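Local coordinates for protein putative streptothricin acetyltransferase (Bacillus anthracis, PDB 3PP9) that binds acetyl coenzyme A and probably transfers its acetyl group to streptothricin-type antibiotics, as a GNAT-family acetyltransferase, at residues A[88-93]-A[103-108]; A[9-14]-A[76-81]. All coordinates share one frame; numbering follows the deposited sequence. Where two conformers were deposited one is given.

Contact 1: A[88-93]-A[103-108]; sequences IGFIVL and IEDITV. With ACO (acetyl coenzyme *a), chain D.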
ATOM      1  N   ILE A  88      12.014  -4.908 -26.197  1.00 16.71           N
ATOM      2  CA  ILE A  88      12.444  -3.534 -25.884  1.00 16.58           C
ATOM      3  C   ILE A  88      11.679  -2.895 -24.716  1.00 16.39           C
ATOM      4  O   ILE A  88      11.906  -1.731 -24.372  1.00 16.48           O
ATOM      5  CB  ILE A  88      12.359  -2.615 -27.116  1.00 16.66           C
ATOM      6  CG1 ILE A  88      10.898  -2.399 -27.550  1.00 17.16           C
ATOM      7  CG2 ILE A  88      13.240  -3.173 -28.238  1.00 17.77           C
ATOM      8  CD1 ILE A  88      10.700  -1.279 -28.600  1.00 20.63           C
ATOM      9  N   GLY A  89      10.746  -3.638 -24.136  1.00 15.59           N
ATOM     10  CA  GLY A  89       9.983  -3.109 -23.010  1.00 14.53           C
ATOM     11  C   GLY A  89       9.018  -4.150 -22.479  1.00 13.96           C
ATOM     12  O   GLY A  89       8.825  -5.177 -23.111  1.00 14.38           O
ATOM     13  N   PHE A  90       8.460  -3.907 -21.300  1.00 14.17           N
ATOM     14  CA  PHE A  90       7.538  -4.853 -20.710  1.00 12.92           C
ATOM     15  C   PHE A  90       6.714  -4.171 -19.619  1.00 12.92           C
ATOM     16  O   PHE A  90       7.032  -3.068 -19.171  1.00 12.07           O
ATOM     17  CB  PHE A  90       8.287  -6.074 -20.145  1.00 14.54           C
ATOM     18  CG  PHE A  90       9.259  -5.738 -19.063  1.00 15.58           C
ATOM     19  CD1 PHE A  90      10.587  -5.487 -19.355  1.00 16.21           C
ATOM     20  CD2 PHE A  90       8.850  -5.642 -17.755  1.00 17.22           C
ATOM     21  CE1 PHE A  90      11.486  -5.161 -18.344  1.00 19.04           C
ATOM     22  CE2 PHE A  90       9.751  -5.318 -16.738  1.00 17.68           C
ATOM     23  CZ  PHE A  90      11.061  -5.058 -17.044  1.00 19.16           C
ATOM     24  N   ILE A  91       5.602  -4.803 -19.263  1.00 11.43           N
ATOM     25  CA  ILE A  91       4.753  -4.327 -18.194  1.00 11.92           C
ATOM     26  C   ILE A  91       4.361  -5.542 -17.340  1.00 12.72           C
ATOM     27  O   ILE A  91       4.039  -6.615 -17.883  1.00 12.99           O
ATOM     28  CB  ILE A  91       3.528  -3.509 -18.699  1.00 11.93           C
ATOM     29  CG1 ILE A  91       2.826  -2.820 -17.540  1.00 11.48           C
ATOM     30  CG2 ILE A  91       2.590  -4.393 -19.528  1.00 12.39           C
ATOM     31  CD1 ILE A  91       1.814  -1.762 -18.000  1.00 13.04           C
ATOM     32  N   VAL A  92       4.453  -5.366 -16.014  1.00 11.78           N
ATOM     33  CA  VAL A  92       4.177  -6.402 -15.020  1.00 12.62           C
ATOM     34  C   VAL A  92       2.899  -6.002 -14.283  1.00 12.26           C
ATOM     35  O   VAL A  92       2.819  -4.928 -13.689  1.00 12.76           O
ATOM     36  CB  VAL A  92       5.341  -6.528 -14.019  1.00 12.30           C
ATOM     37  CG1 VAL A  92       5.123  -7.704 -13.067  1.00 14.22           C
ATOM     38  CG2 VAL A  92       6.709  -6.709 -14.748  1.00 14.73           C
ATOM     39  N   LEU A  93       1.905  -6.881 -14.301  1.00 12.10           N
ATOM     40  CA  LEU A  93       0.617  -6.591 -13.703  1.00 12.46           C
ATOM     41  C   LEU A  93       0.106  -7.661 -12.744  1.00 13.45           C
ATOM     42  O   LEU A  93       0.391  -8.840 -12.922  1.00 14.28           O
ATOM     43  CB  LEU A  93      -0.408  -6.572 -14.854  1.00 13.31           C
ATOM     44  CG  LEU A  93      -0.151  -5.552 -15.955  1.00 12.98           C
ATOM     45  CD1 LEU A  93      -1.027  -5.807 -17.161  1.00 14.69           C
ATOM     46  CD2 LEU A  93      -0.348  -4.153 -15.443  1.00 15.63           C
ATOM     47  N   ILE A 103       0.067  -2.022 -11.587  1.00 12.94           N
ATOM     48  CA  ILE A 103       1.293  -2.088 -12.367  1.00 12.63           C
ATOM     49  C   ILE A 103       2.472  -2.162 -11.410  1.00 13.88           C
ATOM     50  O   ILE A 103       2.805  -1.191 -10.740  1.00 14.93           O
ATOM     51  CB  ILE A 103       1.469  -0.862 -13.272  1.00 12.99           C
ATOM     52  CG1 ILE A 103       0.278  -0.679 -14.213  1.00 15.98           C
ATOM     53  CG2 ILE A 103       2.814  -0.999 -14.034  1.00 13.80           C
ATOM     54  CD1 ILE A 103       0.339   0.617 -15.050  1.00 16.46           C
ATOM     55  N   GLU A 104       3.100  -3.327 -11.356  1.00 14.01           N
ATOM     56  CA  GLU A 104       4.254  -3.545 -10.510  1.00 14.77           C
ATOM     57  C   GLU A 104       5.491  -2.899 -11.110  1.00 15.13           C
ATOM     58  O   GLU A 104       6.372  -2.446 -10.366  1.00 16.12           O
ATOM     59  CB  GLU A 104       4.516  -5.031 -10.362  1.00 16.55           C
ATOM     60  CG  GLU A 104       3.453  -5.773  -9.576  1.00 20.22           C
ATOM     61  CD  GLU A 104       3.504  -5.523  -8.089  1.00 27.42           C
ATOM     62  OE1 GLU A 104       4.447  -4.878  -7.591  1.00 31.04           O
ATOM     63  OE2 GLU A 104       2.588  -5.992  -7.400  1.00 34.96           O
ATOM     64  N   ASP A 105       5.558  -2.878 -12.451  1.00 14.17           N
ATOM     65  CA  ASP A 105       6.688  -2.305 -13.172  1.00 14.21           C
ATOM     66  C   ASP A 105       6.343  -2.139 -14.630  1.00 14.33           C
ATOM     67  O   ASP A 105       5.701  -3.020 -15.219  1.00 13.97           O
ATOM     68  CB  ASP A 105       7.900  -3.269 -13.051  1.00 14.95           C
ATOM     69  CG  ASP A 105       9.188  -2.791 -13.758  1.00 20.08           C
ATOM     70  OD1 ASP A 105       9.177  -1.874 -14.594  1.00 22.99           O
ATOM     71  OD2 ASP A 105      10.266  -3.423 -13.475  1.00 19.10           O
ATOM     72  N   ILE A 106       6.677  -0.979 -15.171  1.00 13.57           N
ATOM     73  CA  ILE A 106       6.562  -0.747 -16.602  1.00 13.26           C
ATOM     74  C   ILE A 106       7.926  -0.189 -16.980  1.00 12.93           C
ATOM     75  O   ILE A 106       8.424   0.745 -16.347  1.00 13.73           O
ATOM     76  CB  ILE A 106       5.394   0.132 -17.066  1.00 13.43           C
ATOM     77  CG1 ILE A 106       5.447   0.300 -18.603  1.00 11.67           C
ATOM     78  CG2 ILE A 106       5.417   1.530 -16.375  1.00 12.86           C
ATOM     79  CD1 ILE A 106       4.309   1.116 -19.204  1.00 13.38           C
ATOM     80  N   THR A 107       8.553  -0.804 -17.974  1.00 11.91           N
ATOM     81  CA  THR A 107       9.855  -0.350 -18.428  1.00 13.17           C
ATOM     82  C   THR A 107       9.980  -0.417 -19.930  1.00 12.88           C
ATOM     83  O   THR A 107       9.602  -1.403 -20.549  1.00 13.33           O
ATOM     84  CB  THR A 107      10.994  -1.215 -17.866  1.00 13.53           C
ATOM     85  OG1 THR A 107      11.089  -1.038 -16.443  1.00 17.22           O
ATOM     86  CG2 THR A 107      12.350  -0.825 -18.476  1.00 18.45           C
ATOM     87  N   VAL A 108      10.500   0.663 -20.508  1.00 12.79           N
ATOM     88  CA  VAL A 108      10.838   0.703 -21.918  1.00 13.08           C
ATOM     89  C   VAL A 108      12.366   0.940 -21.929  1.00 13.55           C
ATOM     90  O   VAL A 108      12.888   1.818 -21.209  1.00 13.48           O
ATOM     91  CB  VAL A 108      10.068   1.788 -22.696  1.00 13.41           C
ATOM     92  CG1 VAL A 108      10.654   1.980 -24.108  1.00 13.42           C
ATOM     93  CG2 VAL A 108       8.589   1.422 -22.770  1.00 14.25           C
TER
HETATM   94  N1A ACO D 185       8.421  13.744 -19.725  1.00 29.02           N
HETATM   95  C2A ACO D 185       7.227  14.216 -20.129  1.00 28.70           C
HETATM   96  N3A ACO D 185       6.335  13.474 -20.803  1.00 30.20           N
HETATM   97  C4A ACO D 185       6.623  12.182 -21.106  1.00 29.28           C
HETATM   98  C5A ACO D 185       7.915  11.617 -20.710  1.00 27.75           C
HETATM   99  C6A ACO D 185       8.839  12.489 -19.989  1.00 26.25           C
HETATM  100  N6A ACO D 185      10.036  12.003 -19.607  1.00 27.51           N
HETATM  101  N7A ACO D 185       7.952  10.350 -21.138  1.00 28.73           N
HETATM  102  C8A ACO D 185       6.779  10.112 -21.766  1.00 29.44           C
HETATM  103  N9A ACO D 185       5.988  11.201 -21.737  1.00 30.82           N
HETATM  104  C1B ACO D 185       4.665  11.364 -22.360  1.00 32.60           C
HETATM  105  C2B ACO D 185       4.888  11.421 -23.873  1.00 32.87           C
HETATM  106  O2B ACO D 185       5.223  12.716 -24.391  1.00 34.62           O
HETATM  107  C3B ACO D 185       3.587  10.903 -24.425  1.00 33.63           C
HETATM  108  O3B ACO D 185       2.666  11.980 -24.523  1.00 39.84           O
HETATM  109  P3B ACO D 185       1.669  12.165 -25.769  1.00 45.17           P
HETATM  110  O7A ACO D 185       0.787  10.934 -25.737  1.00 46.89           O
HETATM  111  O8A ACO D 185       2.602  12.239 -26.951  1.00 46.64           O
HETATM  112  O9A ACO D 185       0.967  13.458 -25.409  1.00 46.64           O
HETATM  113  C4B ACO D 185       3.116   9.923 -23.368  1.00 29.78           C
HETATM  114  O4B ACO D 185       3.777  10.274 -22.142  1.00 29.58           O
HETATM  115  C5B ACO D 185       3.436   8.487 -23.763  1.00 26.71           C
HETATM  116  O5B ACO D 185       4.855   8.318 -23.735  1.00 19.05           O
HETATM  117  P1A ACO D 185       5.539   7.007 -24.356  1.00 17.15           P
HETATM  118  O1A ACO D 185       6.493   7.415 -25.454  1.00 18.24           O
HETATM  119  O2A ACO D 185       4.436   6.036 -24.658  1.00 18.36           O
HETATM  120  O3A ACO D 185       6.374   6.512 -23.062  1.00 16.50           O
HETATM  121  P2A ACO D 185       7.682   5.597 -23.058  1.00 16.49           P
HETATM  122  O4A ACO D 185       8.832   6.561 -23.016  1.00 15.80           O
HETATM  123  O5A ACO D 185       7.655   4.534 -24.122  1.00 16.83           O
HETATM  124  O6A ACO D 185       7.554   4.808 -21.654  1.00 15.39           O
HETATM  125  CBP ACO D 185       8.143   4.829 -19.323  1.00 13.83           C
HETATM  126  CCP ACO D 185       7.333   5.491 -20.430  1.00 16.22           C
HETATM  127  CDP ACO D 185       7.788   5.487 -17.997  1.00 16.43           C
HETATM  128  CEP ACO D 185       7.812   3.339 -19.275  1.00 15.99           C
HETATM  129  CAP ACO D 185       9.642   4.993 -19.604  1.00 14.88           C
HETATM  130  OAP ACO D 185      10.012   6.387 -19.428  1.00 18.77           O
HETATM  131  C9P ACO D 185      10.528   4.189 -18.695  1.00 14.07           C
HETATM  132  O9P ACO D 185      10.719   3.013 -18.882  1.00 13.62           O
HETATM  133  N8P ACO D 185      11.122   4.806 -17.666  1.00 15.01           N
HETATM  134  C7P ACO D 185      12.052   4.129 -16.756  1.00 17.19           C
HETATM  135  C6P ACO D 185      11.395   3.100 -15.874  1.00 15.87           C
HETATM  136  C5P ACO D 185      10.304   3.761 -15.080  1.00 17.41           C
HETATM  137  O5P ACO D 185      10.455   4.861 -14.582  1.00 17.15           O
HETATM  138  N4P ACO D 185       9.178   3.095 -14.954  1.00 16.28           N
HETATM  139  C3P ACO D 185       8.029   3.580 -14.212  1.00 17.01           C
HETATM  140  C2P ACO D 185       8.310   3.299 -12.737  1.00 19.97           C
HETATM  141  S1P ACO D 185       6.820   3.309 -11.761  1.00 20.00           S
HETATM  142  C   ACO D 185       6.152   1.794 -12.096  1.00 20.28           C
HETATM  143  O   ACO D 185       6.698   1.039 -12.874  1.00 19.33           O
HETATM  144  CH3 ACO D 185       4.875   1.410 -11.433  1.00 19.76           C
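The beta hairpin of strands 86-95 and 101-108 holds this contact, and the far edge of its second strand receives the bound acetyl coenzyme A. Here the strands run antiparallel, 176° between their directions. Phe90 N gives its hydrogen to Thr107 O over 2.9 Å, and Thr107 N returns one to Phe90 O, both nearly along the C=O axis. Val92 N then reaches Asp105 O at 2.8 Å, but Val92 O is taken by Glu104 N, so the register slips by one residue and Leu93 faces Ile103. The Glu104 N to Val92 O bond is bent, 145° at the hydrogen, with the donor above the carbonyl plane; Asp105 N is buried with no partner. This beta bulge lies in the fourth strand of the GNAT fold, as in relatives, beside the acetyl group. Past it, the strand edge pairs with the cofactor's pantetheine arm: Ile106 O accepts a hydrogen bond from N4P of the cofactor at 2.8 Å, and Val108 N donates to cofactor O9P at 2.9 Å. Ile106 N points at the acetyl oxygen, atom O of the cofactor, 3.1 Å away, and would be expected to polarise the thioester carbonyl.

On one face of the sheet Phe90 holds CG in the crowded position between backbone N and carbonyl carbon (chi1 61°). This lays the ring alongside Thr107, whose CB makes a CH-pi contact over one ring face, 4.3 Å from the centroid of the Phe90 ring. The carboxylate of Asp105 meets the ring edge near CE2 with OD2, while its OD1 takes the hydroxyl hydrogen of Thr107 on the syn lone pair. On the opposite face Ile91 CG1 packs on Ile106 CB, and Leu93 CD2 lies beside Ile103 CG1 at 3.7 Å; helix 117-131 covers Leu93 and Ile103, helix 146-154 Ile106.

Contact 2: A[9-14]-A[76-81]; sequences RELETN and QIIYIA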
ATOM      1  N   ARG A   9       2.721  -8.693 -26.685  1.00 16.05           N
ATOM      2  CA  ARG A   9       2.072  -9.982 -26.404  1.00 15.84           C
ATOM      3  C   ARG A   9       2.467 -10.518 -25.042  1.00 14.74           C
ATOM      4  O   ARG A   9       3.425 -10.079 -24.450  1.00 14.62           O
ATOM      5  CB  ARG A   9       2.367 -11.069 -27.443  1.00 16.59           C
ATOM      6  CG  ARG A   9       3.830 -11.504 -27.579  1.00 17.78           C
ATOM      7  CD  ARG A   9       3.915 -12.875 -28.291  1.00 17.87           C
ATOM      8  NE  ARG A   9       5.294 -13.275 -28.500  1.00 18.20           N
ATOM      9  CZ  ARG A   9       6.082 -13.812 -27.569  1.00 17.43           C
ATOM     10  NH1 ARG A   9       5.672 -13.958 -26.322  1.00 19.27           N
ATOM     11  NH2 ARG A   9       7.337 -14.141 -27.876  1.00 18.88           N
ATOM     12  N   GLU A  10       1.696 -11.478 -24.556  1.00 13.97           N
ATOM     13  CA  GLU A  10       1.935 -12.098 -23.265  1.00 14.95           C
ATOM     14  C   GLU A  10       3.257 -12.868 -23.248  1.00 15.43           C
ATOM     15  O   GLU A  10       3.601 -13.603 -24.215  1.00 16.14           O
ATOM     16  CB  GLU A  10       0.768 -13.033 -22.909  1.00 16.05           C
ATOM     17  CG  GLU A  10       0.873 -13.720 -21.559  1.00 17.77           C
ATOM     18  CD  GLU A  10      -0.362 -14.588 -21.259  1.00 20.77           C
ATOM     19  OE1 GLU A  10      -1.302 -14.598 -22.064  1.00 24.00           O
ATOM     20  OE2 GLU A  10      -0.390 -15.229 -20.191  1.00 27.40           O
ATOM     21  N   LEU A  11       3.975 -12.711 -22.146  1.00 15.00           N
ATOM     22  CA  LEU A  11       5.251 -13.394 -21.925  1.00 15.45           C
ATOM     23  C   LEU A  11       5.020 -14.910 -21.891  1.00 17.16           C
ATOM     24  O   LEU A  11       4.037 -15.387 -21.316  1.00 18.19           O
ATOM     25  CB  LEU A  11       5.849 -12.963 -20.583  1.00 15.97           C
ATOM     26  CG  LEU A  11       7.215 -13.557 -20.226  1.00 17.49           C
ATOM     27  CD1 LEU A  11       8.255 -12.980 -21.117  1.00 18.37           C
ATOM     28  CD2 LEU A  11       7.530 -13.242 -18.777  1.00 20.30           C
ATOM     29  N   GLU A  12       5.963 -15.652 -22.479  1.00 17.39           N
ATOM     30  CA  GLU A  12       5.933 -17.123 -22.549  1.00 18.45           C
ATOM     31  C   GLU A  12       7.191 -17.676 -21.911  1.00 19.05           C
ATOM     32  O   GLU A  12       8.224 -17.019 -21.881  1.00 19.23           O
ATOM     33  CB  GLU A  12       5.885 -17.568 -24.029  1.00 18.42           C
ATOM     34  CG  GLU A  12       4.633 -17.102 -24.779  1.00 19.73           C
ATOM     35  CD  GLU A  12       4.685 -17.308 -26.300  1.00 20.17           C
ATOM     36  OE1 GLU A  12       5.656 -17.908 -26.833  1.00 21.76           O
ATOM     37  OE2 GLU A  12       3.732 -16.838 -26.962  1.00 19.39           O
ATOM     38  N   THR A  13       7.102 -18.899 -21.414  1.00 20.31           N
ATOM     39  CA  THR A  13       8.240 -19.559 -20.809  1.00 22.07           C
ATOM     40  C   THR A  13       9.441 -19.538 -21.757  1.00 21.84           C
ATOM     41  O   THR A  13      10.563 -19.242 -21.356  1.00 23.24           O
ATOM     42  CB  THR A  13       7.884 -21.008 -20.480  1.00 22.93           C
ATOM     43  OG1 THR A  13       6.802 -21.036 -19.536  1.00 26.00           O
ATOM     44  CG2 THR A  13       9.091 -21.713 -19.904  1.00 26.41           C
ATOM     45  N   ASN A  14       9.181 -19.812 -23.030  1.00 22.63           N
ATOM     46  CA  ASN A  14      10.220 -19.852 -24.042  1.00 24.65           C
ATOM     47  C   ASN A  14      10.919 -18.486 -24.284  1.00 24.24           C
ATOM     48  O   ASN A  14      11.955 -18.435 -24.936  1.00 25.79           O
ATOM     49  CB  ASN A  14       9.682 -20.524 -25.337  1.00 25.61           C
ATOM     50  CG  ASN A  14       9.322 -22.036 -25.152  1.00 28.10           C
ATOM     51  OD1 ASN A  14       8.610 -22.628 -25.989  1.00 32.41           O
ATOM     52  ND2 ASN A  14       9.790 -22.646 -24.061  1.00 30.44           N
ATOM     53  N   GLN A  76      -2.217 -12.484 -12.567  0.50 16.25           N
ATOM     54  CA  GLN A  76      -1.033 -11.664 -12.800  0.50 15.88           C
ATOM     55  C   GLN A  76      -0.487 -12.059 -14.169  0.50 15.13           C
ATOM     56  O   GLN A  76      -0.749 -13.159 -14.658  0.50 15.76           O
ATOM     57  CB  GLN A  76      -0.032 -11.690 -11.631  0.50 17.22           C
ATOM     58  CG  GLN A  76       0.763 -12.928 -11.404  0.50 18.81           C
ATOM     59  CD  GLN A  76       1.675 -12.791 -10.172  0.50 22.79           C
ATOM     60  OE1 GLN A  76       1.438 -11.957  -9.289  0.50 23.96           O
ATOM     61  NE2 GLN A  76       2.716 -13.609 -10.115  0.50 21.67           N
ATOM     62  N   ILE A  77       0.228 -11.142 -14.806  1.00 13.73           N
ATOM     63  CA  ILE A  77       0.732 -11.374 -16.137  1.00 13.49           C
ATOM     64  C   ILE A  77       1.799 -10.369 -16.494  1.00 12.69           C
ATOM     65  O   ILE A  77       1.901  -9.329 -15.858  1.00 13.10           O
ATOM     66  CB  ILE A  77      -0.461 -11.175 -17.150  1.00 14.04           C
ATOM     67  CG1 ILE A  77      -0.167 -11.669 -18.560  1.00 14.79           C
ATOM     68  CG2 ILE A  77      -0.903  -9.710 -17.211  1.00 13.70           C
ATOM     69  CD1 ILE A  77      -1.484 -11.765 -19.423  1.00 16.06           C
ATOM     70  N   ILE A  78       2.614 -10.731 -17.481  1.00 12.18           N
ATOM     71  CA  ILE A  78       3.609  -9.824 -18.061  1.00 11.34           C
ATOM     72  C   ILE A  78       3.369  -9.727 -19.570  1.00 11.92           C
ATOM     73  O   ILE A  78       3.114 -10.749 -20.240  1.00 13.04           O
ATOM     74  CB  ILE A  78       5.067 -10.252 -17.796  1.00 11.46           C
ATOM     75  CG1 ILE A  78       5.367 -10.051 -16.319  1.00 12.26           C
ATOM     76  CG2 ILE A  78       6.038  -9.439 -18.649  1.00 13.85           C
ATOM     77  CD1 ILE A  78       6.750 -10.540 -15.850  1.00 14.17           C
ATOM     78  N   TYR A  79       3.357  -8.500 -20.082  1.00 12.42           N
ATOM     79  CA  TYR A  79       3.285  -8.299 -21.524  1.00 12.66           C
ATOM     80  C   TYR A  79       4.625  -7.734 -21.936  1.00 13.32           C
ATOM     81  O   TYR A  79       5.182  -6.890 -21.239  1.00 13.79           O
ATOM     82  CB  TYR A  79       2.183  -7.357 -21.962  1.00 12.80           C
ATOM     83  CG  TYR A  79       0.805  -7.917 -21.796  1.00 12.50           C
ATOM     84  CD1 TYR A  79       0.269  -8.761 -22.751  1.00 14.66           C
ATOM     85  CD2 TYR A  79       0.024  -7.579 -20.711  1.00 13.97           C
ATOM     86  CE1 TYR A  79      -1.006  -9.295 -22.606  1.00 14.49           C
ATOM     87  CE2 TYR A  79      -1.255  -8.082 -20.576  1.00 14.21           C
ATOM     88  CZ  TYR A  79      -1.760  -8.931 -21.520  1.00 15.73           C
ATOM     89  OH  TYR A  79      -3.049  -9.437 -21.377  1.00 19.47           O
ATOM     90  N   ILE A  80       5.146  -8.218 -23.055  1.00 13.04           N
ATOM     91  CA  ILE A  80       6.404  -7.729 -23.605  1.00 12.97           C
ATOM     92  C   ILE A  80       6.176  -6.978 -24.910  1.00 14.00           C
ATOM     93  O   ILE A  80       5.251  -7.274 -25.663  1.00 15.15           O
ATOM     94  CB  ILE A  80       7.454  -8.871 -23.857  1.00 13.32           C
ATOM     95  CG1 ILE A  80       6.879 -10.013 -24.723  1.00 14.47           C
ATOM     96  CG2 ILE A  80       7.953  -9.416 -22.523  1.00 13.92           C
ATOM     97  CD1 ILE A  80       7.879 -11.144 -25.101  1.00 14.53           C
ATOM     98  N   ALA A  81       7.028  -5.991 -25.164  1.00 13.88           N
ATOM     99  CA  ALA A  81       7.013  -5.221 -26.382  1.00 14.47           C
ATOM    100  C   ALA A  81       8.171  -5.714 -27.253  1.00 15.56           C
ATOM    101  O   ALA A  81       9.338  -5.659 -26.842  1.00 16.54           O
ATOM    102  CB  ALA A  81       7.206  -3.733 -26.068  1.00 15.03           C
TER
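Strand 7-10, outermost in the central sheet of the GNAT fold, pairs antiparallel here with strand 76-83. Arg9 and Ile80 form a hydrogen-bonded pair: Ile80 N donates to Arg9 O at 2.9 Å, and Arg9 N to Ile80 O in the carbonyl plane. A third bond, Leu11 N to Ile78 O, carries the pairing just past the strand's end, with its donor above the carbonyl plane.

Glu10 leaves the backbone with CG anti to N (chi1 -178°) and stays extended. Its CB lies 4.1 Å from Tyr79 CE1; its CG rests 3.7 Å from Ile77 CD1, where the two side chains cross at about a right angle. Farther out, Glu10 CD comes within 3.5 Å of the same Ile77 CD1, and OE2 also grazes that methyl, so the tip of Ile77 lies across the outer part of the glutamate.

Leu11, on the other side, lies along Ile78, with its CB and CD2 both against Ile78 CB, while its CD1 meets Ile80 CG2. Asp15, just beyond this segment, forms a salt bridge with Arg9 NH1, which also donates a hydrogen bond to Glu10 O, lying in the guanidinium plane. With the group held this way, the methyl Ile80 CD1 sits over one guanidinium face, 3.8 Å from Arg9 NH1.

How the contacts relate
From the N terminus the chain lays down strand 7-10, travels through the two-stranded sheet of 25-36 and 43-56, and comes back as strand 76-83, where contact 2 closes a loop of 61 intervening residues. It then turns into strand 86-95 and, after a short connection, into strand 101-108, closing contact 1. The two follow in series, neither nesting nor crossing. They meet because 76-83 and 86-95 are neighbours in one sheet: Ile88 N lies 2.9 Å from Ala81 O, a probable hydrogen bond. Together they join four strands adjacent in the sheet, from its outer edge at 7-10 to the cofactor-binding strand 101-108.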